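Local coordinates for protein phosphatase (Thermotoga maritima, PDB 1NF2) that probably acts as a magnesium-dependent phosphatase of the haloacid dehalogenase (HAD) family, and binds a magnesium ion, at residues 2-7 and 207-212; 35-40 and 58-63. All blocks are in the same frame, centred on the assembly; numbering follows the deposited sequence.

Contact 1 (2-7 and 207-212); sequences YRVFVF and EEIVVF
From Val4 paired with Ile209 to Phe7 paired with Phe212, the two segments run as neighbouring parallel strands, 4.7 Å apart at closest approach and 16° from exact alignment. Val210 N donates to Val4 O (2.9 Å), Val6 N returns a nearly straight bond to Val210 O (2.8 Å), and Phe212 N closes on Val6 O. Where the pairing begins, Glu208 O is gripped twice, by Arg3 N in the carbonyl plane on a lone pair and by Val4 N nearly in line with the C=O bond.

On one face of the sheet Val4 lies beside Ile209, and Val6 beside Val211 with Val6 CB 3.6 Å from Val211 CG1; helix 191-202 covers this layer through Leu195 and Arg199. Val6 CG1 is anti to the backbone N (chi1 -175°), placing CG2 beside that N, where it meets Ile209 CG2. The other face carries Phe5, Val210, Phe7 and Phe212. The Phe7 and Phe212 rings are near parallel (25°) but slid apart, with Phe7 CE1 3.4 Å from Phe212 CD2, and Val254 of helix 253-258 touches both.

Before the strands begin, a water bridges Tyr2 OH and Glu207 O. Arg3 NH1 stays 4.0 Å from Glu208 OE1, beyond a salt bridge; Arg3 NH2 makes one with Asp264, and Glu208 OE2 accepts from Lys205 N.

Central parallel strands between helical layers characterise the Rossmann-like HAD core, where strand 4-8 leads into magnesium ligands Asp8 and Asp10.

Contact 2 (35-40 and 58-63); sequences CYVVFA and RTFPTI
Of the two backbone hydrogen bonds, the shorter runs from Ile63 N to Phe39 O, 2.7 Å and almost straight (178°). Phe39 N answers only weakly, to Pro61 O at 3.4 Å. Ala40 CA adds a CA-H...O contact to Ile63 O at 3.2 Å.

Apolar packing divides between the two faces. With CG anti to the carbonyl carbon (chi1 -59°), the Phe60 side chain is set beside Phe39, whose CE1 lies over one face of the Phe60 ring, 3.5 Å from Phe60 CD2, the ring planes oblique at 47°. Val37 CB approaches Phe60 CD1. On the other face Val38 CG2 meets Pro61 CB, the side chains crossing at about a right angle, and Ala40 CB lies 3.7 Å from Ile63 CB.

The polar side-chain bonds stay within 58-63 or run elsewhere, as to helix 45-55. Arg58 grips Thr59 O side-on with NE and NH2, while Phe60 CE1 lies 3.3 Å above its guanidinium plane. Glu52 accepts from Phe60 N through OE2, and its OE1 is hydrogen-bonded to Thr62 OG1.

The contact closes the beta-alpha-beta unit 36-40, 45-55, 62-64. With one of its two backbone bonds weak, it probably depends as much on buried apolar packing as on hydrogen bonding.

Contacts 1 and 2 belong to one sheet, their centres 11 Å apart: strand 4-8 of contact 1 lies between 209-213 and strand 36-40 of contact 2, giving the order 62-64, 36-40, 4-8, 209-213. Probable hydrogen bonds join the contacts, Phe5 O to Val38 N and Phe7 N to Val38 O, both 2.8 Å, while Phe7 CE2 packs on Val37 CG1 at 3.8 Å. Contact 2 is nested along the chain inside the loop that contact 1 closes. Both approach the magnesium site of Asp8, Asp10 and Asp214 with their C-terminal strand ends: the ion is about 10 Å from the Phe212 side chain and about 9 Å from that of Ala40.

Contact 1 (2-7 and 207-212)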
ATOM      1  N   TYR A   2       9.205 -20.338  11.352  1.00 23.43           N
ATOM      2  CA  TYR A   2       8.807 -19.350  10.359  1.00 20.64           C
ATOM      3  C   TYR A   2       9.976 -18.938   9.486  1.00 21.64           C
ATOM      4  O   TYR A   2      11.089 -18.758   9.979  1.00 18.55           O
ATOM      5  CB  TYR A   2       8.223 -18.135  11.082  1.00 21.60           C
ATOM      6  CG  TYR A   2       6.923 -18.471  11.749  1.00 19.66           C
ATOM      7  CD1 TYR A   2       5.729 -18.450  11.023  1.00 18.55           C
ATOM      8  CD2 TYR A   2       6.886 -18.912  13.071  1.00 16.98           C
ATOM      9  CE1 TYR A   2       4.532 -18.865  11.591  1.00 16.00           C
ATOM     10  CE2 TYR A   2       5.688 -19.330  13.653  1.00 14.78           C
ATOM     11  CZ  TYR A   2       4.515 -19.305  12.900  1.00 16.08           C
ATOM     12  OH  TYR A   2       3.325 -19.747  13.434  1.00 15.27           O
ATOM     13  N   ARG A   3       9.724 -18.787   8.187  1.00 25.87           N
ATOM     14  CA  ARG A   3      10.777 -18.409   7.243  1.00 28.60           C
ATOM     15  C   ARG A   3      10.410 -17.217   6.361  1.00 26.14           C
ATOM     16  O   ARG A   3      11.226 -16.766   5.561  1.00 24.24           O
ATOM     17  CB  ARG A   3      11.127 -19.594   6.340  1.00 51.22           C
ATOM     18  CG  ARG A   3      11.546 -20.845   7.087  1.00 60.70           C
ATOM     19  CD  ARG A   3      11.893 -21.974   6.128  1.00 67.43           C
ATOM     20  NE  ARG A   3      12.404 -23.155   6.818  1.00 74.06           N
ATOM     21  CZ  ARG A   3      11.700 -23.890   7.674  1.00 77.31           C
ATOM     22  NH1 ARG A   3      10.447 -23.565   7.949  1.00 79.53           N
ATOM     23  NH2 ARG A   3      12.248 -24.952   8.251  1.00 79.92           N
ATOM     24  N   VAL A   4       9.188 -16.713   6.511  1.00 23.63           N
ATOM     25  CA  VAL A   4       8.716 -15.583   5.710  1.00 22.79           C
ATOM     26  C   VAL A   4       8.120 -14.546   6.654  1.00 20.37           C
ATOM     27  O   VAL A   4       7.237 -14.850   7.447  1.00 19.06           O
ATOM     28  CB  VAL A   4       7.656 -16.049   4.682  1.00 25.30           C
ATOM     29  CG1 VAL A   4       7.152 -14.861   3.843  1.00 24.76           C
ATOM     30  CG2 VAL A   4       8.270 -17.117   3.781  1.00 22.12           C
ATOM     31  N   PHE A   5       8.617 -13.321   6.555  1.00 20.72           N
ATOM     32  CA  PHE A   5       8.201 -12.242   7.437  1.00 20.45           C
ATOM     33  C   PHE A   5       7.615 -11.050   6.671  1.00 18.94           C
ATOM     34  O   PHE A   5       8.325 -10.343   5.964  1.00 18.14           O
ATOM     35  CB  PHE A   5       9.421 -11.832   8.273  1.00 25.56           C
ATOM     36  CG  PHE A   5      10.039 -12.983   9.033  1.00 27.01           C
ATOM     37  CD1 PHE A   5       9.504 -13.401  10.254  1.00 27.07           C
ATOM     38  CD2 PHE A   5      11.103 -13.699   8.492  1.00 28.23           C
ATOM     39  CE1 PHE A   5      10.015 -14.518  10.922  1.00 28.27           C
ATOM     40  CE2 PHE A   5      11.624 -14.818   9.150  1.00 30.26           C
ATOM     41  CZ  PHE A   5      11.077 -15.231  10.367  1.00 27.73           C
ATOM     42  N   VAL A   6       6.314 -10.837   6.822  1.00 21.97           N
ATOM     43  CA  VAL A   6       5.632  -9.750   6.121  1.00 22.23           C
ATOM     44  C   VAL A   6       5.356  -8.560   7.044  1.00 20.77           C
ATOM     45  O   VAL A   6       4.778  -8.713   8.115  1.00 22.39           O
ATOM     46  CB  VAL A   6       4.308 -10.260   5.510  1.00 16.44           C
ATOM     47  CG1 VAL A   6       3.651  -9.150   4.681  1.00 15.74           C
ATOM     48  CG2 VAL A   6       4.590 -11.489   4.636  1.00 13.60           C
ATOM     49  N   PHE A   7       5.758  -7.372   6.613  1.00 17.31           N
ATOM     50  CA  PHE A   7       5.589  -6.172   7.426  1.00 19.31           C
ATOM     51  C   PHE A   7       4.881  -5.022   6.713  1.00 20.06           C
ATOM     52  O   PHE A   7       5.272  -4.632   5.611  1.00 20.74           O
ATOM     53  CB  PHE A   7       6.958  -5.624   7.860  1.00 20.05           C
ATOM     54  CG  PHE A   7       7.854  -6.627   8.524  1.00 21.05           C
ATOM     55  CD1 PHE A   7       7.715  -6.920   9.878  1.00 21.67           C
ATOM     56  CD2 PHE A   7       8.872  -7.248   7.804  1.00 21.07           C
ATOM     57  CE1 PHE A   7       8.584  -7.819  10.513  1.00 22.77           C
ATOM     58  CE2 PHE A   7       9.747  -8.152   8.430  1.00 23.49           C
ATOM     59  CZ  PHE A   7       9.600  -8.435   9.786  1.00 19.74           C
ATOM     60  N   GLU A 207       1.922 -21.889   6.918  1.00 24.02           N
ATOM     61  CA  GLU A 207       2.514 -22.191   8.224  1.00 24.67           C
ATOM     62  C   GLU A 207       3.848 -21.537   8.554  1.00 21.83           C
ATOM     63  O   GLU A 207       4.195 -21.405   9.720  1.00 20.22           O
ATOM     64  CB  GLU A 207       2.668 -23.704   8.410  1.00 49.95           C
ATOM     65  CG  GLU A 207       1.453 -24.398   8.993  1.00 56.86           C
ATOM     66  CD  GLU A 207       1.788 -25.775   9.562  1.00 62.23           C
ATOM     67  OE1 GLU A 207       2.310 -26.623   8.804  1.00 63.92           O
ATOM     68  OE2 GLU A 207       1.531 -26.007  10.767  1.00 64.83           O
ATOM     69  N   GLU A 208       4.596 -21.142   7.536  1.00 24.57           N
ATOM     70  CA  GLU A 208       5.897 -20.523   7.747  1.00 22.62           C
ATOM     71  C   GLU A 208       5.881 -19.002   7.565  1.00 20.00           C
ATOM     72  O   GLU A 208       6.937 -18.371   7.504  1.00 18.36           O
ATOM     73  CB  GLU A 208       6.907 -21.143   6.782  1.00 37.06           C
ATOM     74  CG  GLU A 208       6.366 -21.287   5.378  1.00 42.03           C
ATOM     75  CD  GLU A 208       7.423 -21.702   4.373  1.00 44.52           C
ATOM     76  OE1 GLU A 208       8.307 -22.511   4.733  1.00 45.41           O
ATOM     77  OE2 GLU A 208       7.362 -21.225   3.219  1.00 44.32           O
ATOM     78  N   ILE A 209       4.689 -18.418   7.503  1.00 18.63           N
ATOM     79  CA  ILE A 209       4.550 -16.978   7.294  1.00 18.15           C
ATOM     80  C   ILE A 209       4.006 -16.208   8.489  1.00 17.54           C
ATOM     81  O   ILE A 209       3.031 -16.624   9.105  1.00 17.15           O
ATOM     82  CB  ILE A 209       3.608 -16.683   6.108  1.00 28.34           C
ATOM     83  CG1 ILE A 209       4.097 -17.415   4.855  1.00 31.97           C
ATOM     84  CG2 ILE A 209       3.551 -15.187   5.847  1.00 29.56           C
ATOM     85  CD1 ILE A 209       3.227 -17.187   3.635  1.00 35.85           C
ATOM     86  N   VAL A 210       4.645 -15.082   8.799  1.00 14.26           N
ATOM     87  CA  VAL A 210       4.200 -14.210   9.881  1.00 14.70           C
ATOM     88  C   VAL A 210       3.903 -12.840   9.261  1.00 14.72           C
ATOM     89  O   VAL A 210       4.645 -12.389   8.392  1.00 13.17           O
ATOM     90  CB  VAL A 210       5.299 -13.990  10.951  1.00 26.87           C
ATOM     91  CG1 VAL A 210       4.716 -13.256  12.156  1.00 25.68           C
ATOM     92  CG2 VAL A 210       5.882 -15.302  11.369  1.00 28.16           C
ATOM     93  N   VAL A 211       2.827 -12.189   9.700  1.00 20.44           N
ATOM     94  CA  VAL A 211       2.487 -10.859   9.191  1.00 20.90           C
ATOM     95  C   VAL A 211       2.278  -9.898  10.358  1.00 19.94           C
ATOM     96  O   VAL A 211       1.663 -10.253  11.366  1.00 20.23           O
ATOM     97  CB  VAL A 211       1.185 -10.863   8.322  1.00 20.36           C
ATOM     98  CG1 VAL A 211       1.388 -11.706   7.082  1.00 21.19           C
ATOM     99  CG2 VAL A 211       0.029 -11.408   9.116  1.00 25.26           C
ATOM    100  N   PHE A 212       2.829  -8.696  10.228  1.00 16.53           N
ATOM    101  CA  PHE A 212       2.673  -7.651  11.237  1.00 15.82           C
ATOM    102  C   PHE A 212       1.819  -6.573  10.579  1.00 16.88           C
ATOM    103  O   PHE A 212       2.115  -6.149   9.462  1.00 12.42           O
ATOM    104  CB  PHE A 212       4.034  -7.037  11.619  1.00 18.78           C
ATOM    105  CG  PHE A 212       4.929  -7.948  12.422  1.00 19.35           C
ATOM    106  CD1 PHE A 212       5.082  -7.762  13.791  1.00 20.28           C
ATOM    107  CD2 PHE A 212       5.639  -8.963  11.807  1.00 19.06           C
ATOM    108  CE1 PHE A 212       5.936  -8.578  14.539  1.00 19.64           C
ATOM    109  CE2 PHE A 212       6.495  -9.789  12.546  1.00 22.78           C
ATOM    110  CZ  PHE A 212       6.640  -9.589  13.915  1.00 21.03           C
TER
HETATM  111  O   HOH W   1       2.217 -21.387  11.567  1.00 38.28           O

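Contact 2 (35-40 and 58-63)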
ATOM      1  N   CYS A  35      16.658 -15.969   5.112  1.00 42.94           N
ATOM      2  CA  CYS A  35      15.190 -15.916   5.117  1.00 39.06           C
ATOM      3  C   CYS A  35      14.543 -14.817   4.252  1.00 33.29           C
ATOM      4  O   CYS A  35      15.200 -13.871   3.827  1.00 31.52           O
ATOM      5  CB  CYS A  35      14.666 -15.816   6.557  1.00 50.52           C
ATOM      6  SG  CYS A  35      14.684 -17.397   7.475  1.00 59.03           S
ATOM      7  N   TYR A  36      13.242 -14.952   4.011  1.00 29.82           N
ATOM      8  CA  TYR A  36      12.502 -14.001   3.181  1.00 23.80           C
ATOM      9  C   TYR A  36      11.770 -12.894   3.928  1.00 18.95           C
ATOM     10  O   TYR A  36      10.964 -13.156   4.824  1.00 14.05           O
ATOM     11  CB  TYR A  36      11.479 -14.754   2.331  1.00 36.42           C
ATOM     12  CG  TYR A  36      12.085 -15.674   1.304  1.00 38.20           C
ATOM     13  CD1 TYR A  36      12.543 -15.177   0.084  1.00 38.98           C
ATOM     14  CD2 TYR A  36      12.196 -17.042   1.545  1.00 38.95           C
ATOM     15  CE1 TYR A  36      13.091 -16.019  -0.872  1.00 39.80           C
ATOM     16  CE2 TYR A  36      12.747 -17.895   0.591  1.00 40.33           C
ATOM     17  CZ  TYR A  36      13.190 -17.373  -0.613  1.00 39.94           C
ATOM     18  OH  TYR A  36      13.730 -18.203  -1.566  1.00 43.03           O
ATOM     19  N   VAL A  37      12.033 -11.655   3.528  1.00 21.48           N
ATOM     20  CA  VAL A  37      11.382 -10.503   4.127  1.00 21.56           C
ATOM     21  C   VAL A  37      10.500  -9.818   3.077  1.00 21.82           C
ATOM     22  O   VAL A  37      10.936  -9.601   1.943  1.00 22.29           O
ATOM     23  CB  VAL A  37      12.430  -9.515   4.676  1.00 27.28           C
ATOM     24  CG1 VAL A  37      11.754  -8.253   5.184  1.00 29.30           C
ATOM     25  CG2 VAL A  37      13.206 -10.182   5.806  1.00 29.34           C
ATOM     26  N   VAL A  38       9.264  -9.488   3.456  1.00 23.33           N
ATOM     27  CA  VAL A  38       8.306  -8.841   2.548  1.00 22.40           C
ATOM     28  C   VAL A  38       7.707  -7.550   3.122  1.00 22.18           C
ATOM     29  O   VAL A  38       7.258  -7.513   4.263  1.00 23.10           O
ATOM     30  CB  VAL A  38       7.129  -9.799   2.206  1.00 25.60           C
ATOM     31  CG1 VAL A  38       6.155  -9.133   1.229  1.00 21.34           C
ATOM     32  CG2 VAL A  38       7.667 -11.092   1.613  1.00 23.62           C
ATOM     33  N   PHE A  39       7.713  -6.490   2.323  1.00 21.81           N
ATOM     34  CA  PHE A  39       7.149  -5.211   2.733  1.00 22.17           C
ATOM     35  C   PHE A  39       5.840  -4.999   1.966  1.00 23.12           C
ATOM     36  O   PHE A  39       5.800  -5.138   0.742  1.00 22.45           O
ATOM     37  CB  PHE A  39       8.128  -4.073   2.426  1.00 27.83           C
ATOM     38  CG  PHE A  39       9.393  -4.122   3.245  1.00 31.71           C
ATOM     39  CD1 PHE A  39      10.404  -5.022   2.942  1.00 34.27           C
ATOM     40  CD2 PHE A  39       9.555  -3.287   4.341  1.00 33.40           C
ATOM     41  CE1 PHE A  39      11.561  -5.088   3.723  1.00 36.66           C
ATOM     42  CE2 PHE A  39      10.707  -3.347   5.127  1.00 34.85           C
ATOM     43  CZ  PHE A  39      11.709  -4.246   4.820  1.00 33.99           C
ATOM     44  N   ALA A  40       4.774  -4.668   2.682  1.00 30.82           N
ATOM     45  CA  ALA A  40       3.472  -4.459   2.059  1.00 31.64           C
ATOM     46  C   ALA A  40       2.914  -3.106   2.465  1.00 30.94           C
ATOM     47  O   ALA A  40       2.596  -2.881   3.629  1.00 35.03           O
ATOM     48  CB  ALA A  40       2.518  -5.571   2.469  1.00 24.76           C
ATOM     49  N   ARG A  58      19.260  -2.453  -0.416  1.00 32.57           N
ATOM     50  CA  ARG A  58      18.712  -3.445  -1.336  1.00 30.07           C
ATOM     51  C   ARG A  58      17.185  -3.388  -1.385  1.00 28.09           C
ATOM     52  O   ARG A  58      16.559  -2.609  -0.678  1.00 26.51           O
ATOM     53  CB  ARG A  58      19.132  -4.845  -0.893  1.00 41.12           C
ATOM     54  CG  ARG A  58      18.721  -5.158   0.533  1.00 43.00           C
ATOM     55  CD  ARG A  58      18.737  -6.651   0.818  1.00 46.61           C
ATOM     56  NE  ARG A  58      17.730  -7.360   0.030  1.00 50.14           N
ATOM     57  CZ  ARG A  58      17.421  -8.645   0.184  1.00 50.19           C
ATOM     58  NH1 ARG A  58      18.040  -9.371   1.105  1.00 49.37           N
ATOM     59  NH2 ARG A  58      16.493  -9.205  -0.586  1.00 49.17           N
ATOM     60  N   THR A  59      16.590  -4.227  -2.224  1.00 35.69           N
ATOM     61  CA  THR A  59      15.139  -4.283  -2.321  1.00 35.18           C
ATOM     62  C   THR A  59      14.698  -5.691  -1.948  1.00 34.71           C
ATOM     63  O   THR A  59      15.494  -6.633  -1.979  1.00 34.93           O
ATOM     64  CB  THR A  59      14.634  -3.931  -3.749  1.00 33.30           C
ATOM     65  OG1 THR A  59      15.172  -4.858  -4.703  1.00 31.65           O
ATOM     66  CG2 THR A  59      15.056  -2.508  -4.119  1.00 30.99           C
ATOM     67  N   PHE A  60      13.428  -5.828  -1.587  1.00 34.94           N
ATOM     68  CA  PHE A  60      12.873  -7.115  -1.184  1.00 31.86           C
ATOM     69  C   PHE A  60      11.566  -7.349  -1.926  1.00 30.67           C
ATOM     70  O   PHE A  60      11.063  -6.453  -2.612  1.00 29.33           O
ATOM     71  CB  PHE A  60      12.550  -7.097   0.315  1.00 35.30           C
ATOM     72  CG  PHE A  60      13.728  -6.812   1.201  1.00 35.69           C
ATOM     73  CD1 PHE A  60      14.408  -7.849   1.830  1.00 36.32           C
ATOM     74  CD2 PHE A  60      14.151  -5.508   1.415  1.00 36.74           C
ATOM     75  CE1 PHE A  60      15.494  -7.590   2.663  1.00 38.81           C
ATOM     76  CE2 PHE A  60      15.236  -5.237   2.245  1.00 38.52           C
ATOM     77  CZ  PHE A  60      15.907  -6.279   2.870  1.00 37.64           C
ATOM     78  N   PRO A  61      11.015  -8.574  -1.826  1.00 24.97           N
ATOM     79  CA  PRO A  61       9.743  -8.828  -2.502  1.00 23.54           C
ATOM     80  C   PRO A  61       8.840  -7.742  -1.905  1.00 23.59           C
ATOM     81  O   PRO A  61       8.839  -7.534  -0.691  1.00 21.42           O
ATOM     82  CB  PRO A  61       9.385 -10.233  -2.024  1.00 20.12           C
ATOM     83  CG  PRO A  61      10.743 -10.897  -1.960  1.00 17.95           C
ATOM     84  CD  PRO A  61      11.603  -9.825  -1.309  1.00 19.29           C
ATOM     85  N   THR A  62       8.091  -7.040  -2.743  1.00 24.47           N
ATOM     86  CA  THR A  62       7.272  -5.952  -2.244  1.00 24.93           C
ATOM     87  C   THR A  62       5.826  -5.883  -2.744  1.00 25.03           C
ATOM     88  O   THR A  62       5.540  -6.160  -3.913  1.00 24.71           O
ATOM     89  CB  THR A  62       7.981  -4.606  -2.555  1.00 24.69           C
ATOM     90  OG1 THR A  62       9.237  -4.563  -1.862  1.00 26.06           O
ATOM     91  CG2 THR A  62       7.126  -3.415  -2.134  1.00 24.30           C
ATOM     92  N   ILE A  63       4.924  -5.520  -1.836  1.00 24.94           N
ATOM     93  CA  ILE A  63       3.515  -5.342  -2.157  1.00 24.96           C
ATOM     94  C   ILE A  63       3.281  -3.843  -1.973  1.00 25.06           C
ATOM     95  O   ILE A  63       3.476  -3.303  -0.881  1.00 25.85           O
ATOM     96  CB  ILE A  63       2.588  -6.148  -1.206  1.00 23.85           C
ATOM     97  CG1 ILE A  63       2.826  -7.652  -1.396  1.00 22.92           C
ATOM     98  CG2 ILE A  63       1.118  -5.823  -1.499  1.00 21.16           C
ATOM     99  CD1 ILE A  63       1.983  -8.527  -0.497  1.00 23.89           C
TER